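Local coordinates for RegF protein (Neisseria gonorrhoeae, PDB 4HOJ) that binds glutathione and calcium ions and belongs to the glutathione transferase superfamily, as a protein also named stringent starvation protein A, at residues M4-I10 with D28-I34. Residues are numbered along the deposited sequence; the frame is centred on the assembly and turned at random. Where two conformers were deposited one is given.
Sequences MTLYSGI and DFEIKDI
In the parallel strand pair of a beta-alpha-beta unit, T5, L6, Y7 and S8 stand beside E30, I31, K32 and D33. L6 N donates to E30 O (2.9 Å, 169° at the hydrogen) and L6 O accepts from K32 N (2.8 Å), so L6 is bonded to the residues flanking its partner I31, as parallel pairing requires. S8 repeats the pattern with K32 and I34. T5 and Y7 bond by their backbones to strand 54-57, so 5-8 is an inner strand of the thioredoxin-like glutathione transferase N-terminal domain, while 30-33 forms one edge of the sheet within the chain. Helix 13-25 makes the crossover and packs on the face bearing L6, whose apolar bulk suits the buried side. Small S8 sets its CB against I31 CG2 (3.8 Å) while its hydroxyl hydrogen-bonds to R19 of that helix. The opposite face carries T5, Y7 and K32. K32 CG lies anti to its carbonyl carbon (chi1 -74°), and the long aliphatic chain runs beside the tyrosine, coming obliquely to the ring, with CD 3.5 Å from Y7 CE2 and 3.6 Å from T5 CG2. I34 CD1 reaches the ring edge at Y7 CD2 (3.8 Å), and its side chain also touches V52 of the glutathione site. One water joins S8 OG to D33 OD1; a second donates to I34 O (2.7 Å from the water oxygen) and accepts from I10 N, where the chain has left the strand and leads to C12, the covalent glutathione site.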
loop_
_atom_site.group_PDB
_atom_site.type_symbol
_atom_site.label_atom_id
_atom_site.label_comp_id
_atom_site.label_asym_id
_atom_site.label_seq_id
_atom_site.Cartn_x
_atom_site.Cartn_y
_atom_site.Cartn_z
ATOM N N MET A 4 -21.017 11.684 -2.211
ATOM C CA MET A 4 -19.758 11.020 -2.592
ATOM C C MET A 4 -19.495 11.183 -4.084
ATOM O O MET A 4 -20.333 10.777 -4.905
ATOM C CB MET A 4 -19.865 9.541 -2.288
ATOM C CG MET A 4 -18.647 8.771 -2.632
ATOM S SD MET A 4 -18.653 7.053 -2.027
ATOM C CE MET A 4 -18.564 7.238 -0.280
ATOM N N THR A 5 -18.345 11.744 -4.432
ATOM C CA THR A 5 -18.026 12.097 -5.805
ATOM C C THR A 5 -16.714 11.416 -6.185
ATOM O O THR A 5 -15.718 11.531 -5.478
ATOM C CB THR A 5 -17.870 13.603 -5.962
ATOM O OG1 THR A 5 -19.108 14.227 -5.610
ATOM C CG2 THR A 5 -17.509 14.001 -7.412
ATOM N N LEU A 6 -16.687 10.703 -7.300
ATOM C CA LEU A 6 -15.496 10.123 -7.852
ATOM C C LEU A 6 -15.055 10.905 -9.058
ATOM O O LEU A 6 -15.818 11.008 -10.042
ATOM C CB LEU A 6 -15.729 8.664 -8.286
ATOM C CG LEU A 6 -14.494 7.935 -8.795
ATOM C CD1 LEU A 6 -13.603 7.592 -7.615
ATOM C CD2 LEU A 6 -14.902 6.659 -9.553
ATOM N N TYR A 7 -13.824 11.393 -9.029
ATOM C CA TYR A 7 -13.197 11.975 -10.202
ATOM C C TYR A 7 -12.502 10.871 -10.938
ATOM O O TYR A 7 -11.673 10.162 -10.371
ATOM C CB TYR A 7 -12.206 13.048 -9.743
ATOM C CG TYR A 7 -12.875 14.267 -9.153
ATOM C CD1 TYR A 7 -13.252 14.329 -7.822
ATOM C CD2 TYR A 7 -13.145 15.352 -9.944
ATOM C CE1 TYR A 7 -13.859 15.417 -7.276
ATOM C CE2 TYR A 7 -13.733 16.474 -9.407
ATOM C CZ TYR A 7 -14.104 16.490 -8.076
ATOM O OH TYR A 7 -14.710 17.630 -7.567
ATOM N N SER A 8 -12.900 10.684 -12.208
ATOM C CA SER A 8 -12.562 9.442 -12.924
ATOM C C SER A 8 -12.127 9.748 -14.348
ATOM O O SER A 8 -12.694 10.632 -14.969
ATOM C CB SER A 8 -13.851 8.597 -12.969
ATOM O OG SER A 8 -13.685 7.521 -13.892
ATOM N N GLY A 9 -11.134 9.034 -14.842
ATOM C CA GLY A 9 -10.807 9.094 -16.266
ATOM C C GLY A 9 -11.547 8.010 -17.031
ATOM O O GLY A 9 -11.607 6.860 -16.583
ATOM N N ILE A 10 -12.076 8.332 -18.187
ATOM C CA ILE A 10 -12.965 7.382 -18.870
ATOM C C ILE A 10 -12.246 6.153 -19.398
ATOM O O ILE A 10 -12.867 5.128 -19.659
ATOM C CB ILE A 10 -13.750 8.046 -19.969
ATOM C CG1 ILE A 10 -12.865 8.612 -21.086
ATOM C CG2 ILE A 10 -14.621 9.194 -19.364
ATOM C CD1 ILE A 10 -13.677 9.137 -22.276
ATOM N N ASP A 28 -25.668 5.857 -3.488
ATOM C CA ASP A 28 -25.683 7.048 -4.325
ATOM C C ASP A 28 -24.296 7.656 -4.417
ATOM O O ASP A 28 -23.578 7.829 -3.426
ATOM C CB ASP A 28 -26.716 8.078 -3.854
ATOM C CG ASP A 28 -26.249 8.866 -2.637
ATOM O OD1 ASP A 28 -25.511 8.297 -1.792
ATOM O OD2 ASP A 28 -26.635 10.058 -2.527
ATOM N N PHE A 29 -23.903 7.954 -5.643
ATOM C CA PHE A 29 -22.621 8.597 -5.883
ATOM C C PHE A 29 -22.724 9.334 -7.193
ATOM O O PHE A 29 -23.644 9.115 -8.008
ATOM C CB PHE A 29 -21.442 7.604 -5.929
ATOM C CG PHE A 29 -21.610 6.499 -6.940
ATOM C CD1 PHE A 29 -22.393 5.407 -6.644
ATOM C CD2 PHE A 29 -21.015 6.572 -8.168
ATOM C CE1 PHE A 29 -22.571 4.409 -7.557
ATOM C CE2 PHE A 29 -21.178 5.545 -9.085
ATOM C CZ PHE A 29 -21.956 4.475 -8.770
ATOM N N GLU A 30 -21.757 10.202 -7.406
ATOM C CA GLU A 30 -21.660 10.969 -8.624
ATOM C C GLU A 30 -20.301 10.655 -9.215
ATOM O O GLU A 30 -19.330 10.525 -8.471
ATOM C CB GLU A 30 -21.772 12.459 -8.279
ATOM C CG GLU A 30 -21.460 13.413 -9.413
ATOM C CD GLU A 30 -22.123 14.759 -9.211
ATOM O OE1 GLU A 30 -21.723 15.735 -9.893
ATOM O OE2 GLU A 30 -23.060 14.828 -8.378
ATOM N N ILE A 31 -20.217 10.553 -10.536
ATOM C CA ILE A 31 -18.955 10.456 -11.254
ATOM C C ILE A 31 -18.686 11.760 -11.996
ATOM O O ILE A 31 -19.575 12.281 -12.725
ATOM C CB ILE A 31 -18.955 9.268 -12.242
ATOM C CG1 ILE A 31 -19.183 7.963 -11.526
ATOM C CG2 ILE A 31 -17.611 9.124 -12.951
ATOM C CD1 ILE A 31 -19.350 6.769 -12.448
ATOM N N LYS A 32 -17.503 12.325 -11.836
ATOM C CA LYS A 32 -17.071 13.472 -12.618
ATOM C C LYS A 32 -15.950 13.027 -13.515
ATOM O O LYS A 32 -14.899 12.604 -13.056
ATOM C CB LYS A 32 -16.588 14.621 -11.731
ATOM C CG LYS A 32 -17.715 15.362 -11.034
ATOM C CD LYS A 32 -17.131 16.395 -10.092
ATOM C CE LYS A 32 -18.104 17.499 -9.784
ATOM N NZ LYS A 32 -18.046 18.563 -10.833
ATOM N N ASP A 33 -16.133 13.176 -14.810
ATOM C CA ASP A 33 -15.123 12.733 -15.758
ATOM C C ASP A 33 -14.042 13.798 -15.879
ATOM O O ASP A 33 -14.348 14.986 -16.092
ATOM C CB ASP A 33 -15.740 12.516 -17.146
ATOM C CG ASP A 33 -16.645 11.302 -17.227
ATOM O OD1 ASP A 33 -16.567 10.420 -16.371
ATOM O OD2 ASP A 33 -17.418 11.254 -18.220
ATOM N N ILE A 34 -12.813 13.339 -15.804
ATOM C CA ILE A 34 -11.636 14.197 -15.932
ATOM C C ILE A 34 -10.912 13.723 -17.188
ATOM O O ILE A 34 -10.608 12.535 -17.290
ATOM C CB ILE A 34 -10.760 14.078 -14.687
ATOM C CG1 ILE A 34 -11.523 14.585 -13.445
ATOM C CG2 ILE A 34 -9.447 14.793 -14.980
ATOM C CD1 ILE A 34 -11.908 16.015 -13.495
HETATM O O HOH W 1 -15.120 8.071 -16.040
HETATM O O HOH W 2 -11.595 11.063 -19.278
#